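Local atomic coordinates of CofB (Escherichia coli, PDB entry 5AX6), a protein that serves as a minor pilin of the type IVb pilus CFA/III of enterotoxigenic bacteria, forms a homotrimer and is probably involved in pilus assembly. Residues V374-Q386 with Q445-A457. Numbering follows the deposited sequence.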
# COMPACT_ATOMS: atom_id res chain seq x y z
N VAL A 374 -4.33 -34.22 39.32
CA VAL A 374 -4.66 -32.85 38.93
C VAL A 374 -5.72 -32.79 37.83
O VAL A 374 -6.39 -31.77 37.69
CB VAL A 374 -3.41 -32.07 38.46
CG1 VAL A 374 -2.36 -32.04 39.58
CG2 VAL A 374 -2.84 -32.67 37.17
N THR A 375 -5.87 -33.86 37.05
CA THR A 375 -6.84 -33.83 35.95
C THR A 375 -8.27 -33.95 36.45
O THR A 375 -9.22 -33.72 35.69
CB THR A 375 -6.60 -34.97 34.92
OG1 THR A 375 -6.75 -36.24 35.57
CG2 THR A 375 -5.22 -34.86 34.30
N SER A 376 -8.43 -34.31 37.73
CA SER A 376 -9.73 -34.69 38.24
C SER A 376 -10.08 -34.11 39.60
O SER A 376 -11.20 -34.29 40.08
CB SER A 376 -9.83 -36.22 38.33
OG SER A 376 -10.50 -36.75 37.21
N GLU A 377 -9.12 -33.43 40.23
CA GLU A 377 -9.34 -32.91 41.58
C GLU A 377 -10.44 -31.86 41.65
O GLU A 377 -10.53 -30.98 40.79
CB GLU A 377 -8.05 -32.31 42.14
CG GLU A 377 -7.14 -33.33 42.82
CD GLU A 377 -5.77 -32.76 43.12
OE1 GLU A 377 -5.40 -31.73 42.51
OE2 GLU A 377 -5.05 -33.34 43.96
N LYS A 378 -11.27 -31.97 42.67
CA LYS A 378 -12.30 -30.98 42.91
C LYS A 378 -11.67 -29.62 43.18
O LYS A 378 -10.65 -29.51 43.86
CB LYS A 378 -13.19 -31.38 44.09
CG LYS A 378 -14.05 -32.60 43.83
CD LYS A 378 -15.30 -32.61 44.70
CE LYS A 378 -16.39 -31.73 44.11
NZ LYS A 378 -16.82 -32.22 42.77
N GLY A 379 -12.30 -28.58 42.63
CA GLY A 379 -11.91 -27.20 42.90
C GLY A 379 -10.81 -26.69 42.00
O GLY A 379 -10.40 -25.53 42.11
N ARG A 380 -10.30 -27.54 41.12
CA ARG A 380 -9.23 -27.14 40.23
C ARG A 380 -9.71 -26.04 39.28
O ARG A 380 -10.91 -25.88 39.04
CB ARG A 380 -8.72 -28.33 39.43
CG ARG A 380 -9.69 -28.82 38.37
CD ARG A 380 -9.23 -30.14 37.78
NE ARG A 380 -10.17 -30.62 36.77
CZ ARG A 380 -11.29 -31.27 37.05
NH1 ARG A 380 -11.61 -31.54 38.31
NH2 ARG A 380 -12.09 -31.66 36.06
N ILE A 381 -8.75 -25.29 38.75
CA ILE A 381 -9.05 -24.38 37.66
C ILE A 381 -8.67 -25.07 36.36
O ILE A 381 -7.54 -25.51 36.17
CB ILE A 381 -8.29 -23.03 37.82
CG1 ILE A 381 -8.71 -22.32 39.11
CG2 ILE A 381 -8.54 -22.13 36.58
CD1 ILE A 381 -7.86 -21.08 39.47
N GLU A 382 -9.64 -25.20 35.46
CA GLU A 382 -9.35 -25.88 34.20
C GLU A 382 -9.70 -24.97 33.03
O GLU A 382 -10.74 -24.32 33.04
CB GLU A 382 -10.11 -27.21 34.11
CG GLU A 382 -9.80 -27.97 32.82
CD GLU A 382 -10.30 -29.42 32.83
OE1 GLU A 382 -10.56 -29.96 33.93
OE2 GLU A 382 -10.42 -30.00 31.73
N LEU A 383 -8.83 -24.94 32.04
CA LEU A 383 -9.01 -24.07 30.88
C LEU A 383 -8.65 -24.83 29.62
O LEU A 383 -7.83 -25.74 29.67
CB LEU A 383 -8.13 -22.81 30.99
CG LEU A 383 -8.34 -21.86 32.18
CD1 LEU A 383 -7.23 -20.81 32.23
CD2 LEU A 383 -9.71 -21.20 32.09
N ASN A 384 -9.27 -24.48 28.49
CA ASN A 384 -8.86 -25.03 27.21
C ASN A 384 -7.52 -24.46 26.78
O ASN A 384 -7.28 -23.27 26.93
CB ASN A 384 -9.92 -24.73 26.14
CG ASN A 384 -11.22 -25.45 26.40
OD1 ASN A 384 -11.22 -26.64 26.71
ND2 ASN A 384 -12.33 -24.74 26.30
N VAL A 385 -6.65 -25.32 26.25
CA VAL A 385 -5.36 -24.87 25.76
C VAL A 385 -5.58 -24.04 24.50
O VAL A 385 -6.36 -24.42 23.63
CB VAL A 385 -4.39 -26.05 25.49
CG1 VAL A 385 -3.09 -25.53 24.88
CG2 VAL A 385 -4.10 -26.79 26.78
N GLN A 386 -4.91 -22.90 24.42
CA GLN A 386 -5.11 -21.98 23.30
C GLN A 386 -4.43 -22.48 22.06
O GLN A 386 -3.48 -23.27 22.13
CB GLN A 386 -4.58 -20.58 23.65
CG GLN A 386 -3.08 -20.54 23.94
CD GLN A 386 -2.74 -20.80 25.41
OE1 GLN A 386 -3.39 -21.61 26.08
NE2 GLN A 386 -1.72 -20.13 25.91
N GLN A 445 0.58 -25.48 41.11
CA GLN A 445 1.09 -26.30 40.03
C GLN A 445 0.25 -26.09 38.78
O GLN A 445 -0.97 -25.94 38.86
CB GLN A 445 1.07 -27.78 40.43
CG GLN A 445 1.77 -28.74 39.46
CD GLN A 445 1.96 -30.11 40.09
OE1 GLN A 445 2.71 -30.26 41.06
NE2 GLN A 445 1.27 -31.11 39.56
N VAL A 446 0.91 -26.09 37.63
CA VAL A 446 0.25 -25.99 36.35
C VAL A 446 0.66 -27.17 35.51
O VAL A 446 1.86 -27.42 35.33
CB VAL A 446 0.60 -24.67 35.61
CG1 VAL A 446 0.09 -24.70 34.17
CG2 VAL A 446 0.03 -23.47 36.39
N ASN A 447 -0.33 -27.88 34.98
CA ASN A 447 -0.13 -29.01 34.11
C ASN A 447 -0.98 -28.87 32.86
O ASN A 447 -1.90 -28.07 32.82
CB ASN A 447 -0.47 -30.32 34.83
CG ASN A 447 0.34 -30.50 36.10
OD1 ASN A 447 -0.16 -30.29 37.22
ND2 ASN A 447 1.61 -30.85 35.94
N GLN A 448 -0.68 -29.67 31.84
CA GLN A 448 -1.40 -29.60 30.58
C GLN A 448 -1.54 -30.98 29.93
O GLN A 448 -0.64 -31.82 30.02
CB GLN A 448 -0.68 -28.65 29.61
CG GLN A 448 0.64 -29.20 29.12
CD GLN A 448 1.54 -28.15 28.48
OE1 GLN A 448 2.66 -27.91 28.95
NE2 GLN A 448 1.09 -27.56 27.39
N SER A 449 -2.68 -31.20 29.29
CA SER A 449 -2.82 -32.27 28.31
C SER A 449 -2.69 -31.63 26.94
O SER A 449 -2.34 -30.45 26.84
CB SER A 449 -4.17 -32.97 28.43
OG SER A 449 -5.23 -32.07 28.19
N GLY A 450 -2.99 -32.37 25.89
CA GLY A 450 -3.01 -31.79 24.56
C GLY A 450 -4.06 -30.70 24.45
O GLY A 450 -3.90 -29.76 23.67
N SER A 451 -5.13 -30.80 25.23
CA SER A 451 -6.26 -29.88 25.07
C SER A 451 -6.65 -29.05 26.31
O SER A 451 -7.38 -28.07 26.18
CB SER A 451 -7.50 -30.66 24.59
OG SER A 451 -7.92 -31.58 25.58
N LYS A 452 -6.19 -29.43 27.50
CA LYS A 452 -6.58 -28.71 28.71
C LYS A 452 -5.39 -28.22 29.54
O LYS A 452 -4.34 -28.85 29.56
CB LYS A 452 -7.46 -29.60 29.61
CG LYS A 452 -8.73 -30.13 28.96
CD LYS A 452 -9.75 -29.03 28.72
CE LYS A 452 -11.10 -29.60 28.27
NZ LYS A 452 -12.18 -28.56 28.26
N TRP A 453 -5.57 -27.08 30.20
CA TRP A 453 -4.70 -26.64 31.29
C TRP A 453 -5.31 -27.01 32.62
O TRP A 453 -6.50 -26.78 32.83
CB TRP A 453 -4.49 -25.11 31.31
CG TRP A 453 -3.67 -24.51 30.21
CD1 TRP A 453 -4.14 -23.72 29.20
CD2 TRP A 453 -2.25 -24.58 30.04
NE1 TRP A 453 -3.11 -23.32 28.39
CE2 TRP A 453 -1.93 -23.83 28.89
CE3 TRP A 453 -1.21 -25.20 30.75
CZ2 TRP A 453 -0.62 -23.69 28.43
CZ3 TRP A 453 0.08 -25.07 30.28
CH2 TRP A 453 0.37 -24.32 29.13
N TYR A 454 -4.50 -27.54 33.53
CA TYR A 454 -4.97 -27.81 34.89
C TYR A 454 -4.18 -27.01 35.90
O TYR A 454 -2.97 -27.15 35.97
CB TYR A 454 -4.86 -29.29 35.23
CG TYR A 454 -5.56 -30.19 34.24
CD1 TYR A 454 -6.92 -30.46 34.35
CD2 TYR A 454 -4.85 -30.76 33.19
CE1 TYR A 454 -7.56 -31.29 33.43
CE2 TYR A 454 -5.49 -31.59 32.27
CZ TYR A 454 -6.83 -31.85 32.41
OH TYR A 454 -7.45 -32.68 31.50
N ILE A 455 -4.88 -26.20 36.69
CA ILE A 455 -4.21 -25.42 37.71
C ILE A 455 -4.73 -25.87 39.06
O ILE A 455 -5.94 -25.85 39.30
CB ILE A 455 -4.43 -23.89 37.55
CG1 ILE A 455 -3.97 -23.42 36.16
CG2 ILE A 455 -3.61 -23.14 38.59
CD1 ILE A 455 -5.09 -23.24 35.15
N THR A 456 -3.81 -26.28 39.93
CA THR A 456 -4.19 -26.77 41.25
C THR A 456 -3.25 -26.19 42.28
O THR A 456 -2.21 -25.64 41.94
CB THR A 456 -4.13 -28.29 41.33
OG1 THR A 456 -2.80 -28.73 41.02
CG2 THR A 456 -5.13 -28.91 40.36
N ALA A 457 -3.62 -26.34 43.55
CA ALA A 457 -2.85 -25.73 44.62
C ALA A 457 -3.06 -26.44 45.94
O ALA A 457 -4.18 -26.88 46.25
CB ALA A 457 -3.24 -24.25 44.77
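Lys452 NZ reaches Asn384 OD1 at 2.6 Å, and Trp453 NE1 gives Gln386 OE1 a nearly straight bond of 2.9 Å (177°) in the plane of the indole. The other end of the Gln386 amide, NE2, bonds to Arg400 O, which helps fix the amide's rotation. From this end, strand 381-384 runs antiparallel to strand 452-457: Ile381 with Ile455 and Leu383 with Trp453 are hydrogen-bonded pairs, and Val385 N adds a bond to Ser451 O. Glu382 faces Tyr454 in the non-hydrogen-bonded pair between them. Its carboxylate lies beside the phenol, planes 61° apart, and OE1 meets the ring edge 3.3 Å from Tyr454 CE1, carried there by an extended chain whose CG is anti to the backbone N (chi1 -178°). Arg380 grips that same OE1 side-on through NE and NH2, while its NH1 bonds to Glu377 O. Glu382 OE2 lies 4.1 Å from Lys452 NZ, too far for a salt bridge. Replacing Glu382 by an alanine is likely to leave the Arg380 guanidinium without its anionic mate and Tyr454 CE1 without its carboxylate neighbour. Thr375 covers one face of that ring, its CA 3.9 Å from the centroid in a CH-pi contact, and Val385 CG2 does likewise over the five-membered ring of Trp453. On the indole's side of the sheet, Ile381 CG2 packs against Ile455 CD1; here Met335 of the third subunit touches Leu383 and Trp453. Thus an ion pair flanks Tyr454 on one face and apolar groups pack on the other; with Asn384's backbone bonded to the third subunit, this is consistent with a sheet built into the trimer.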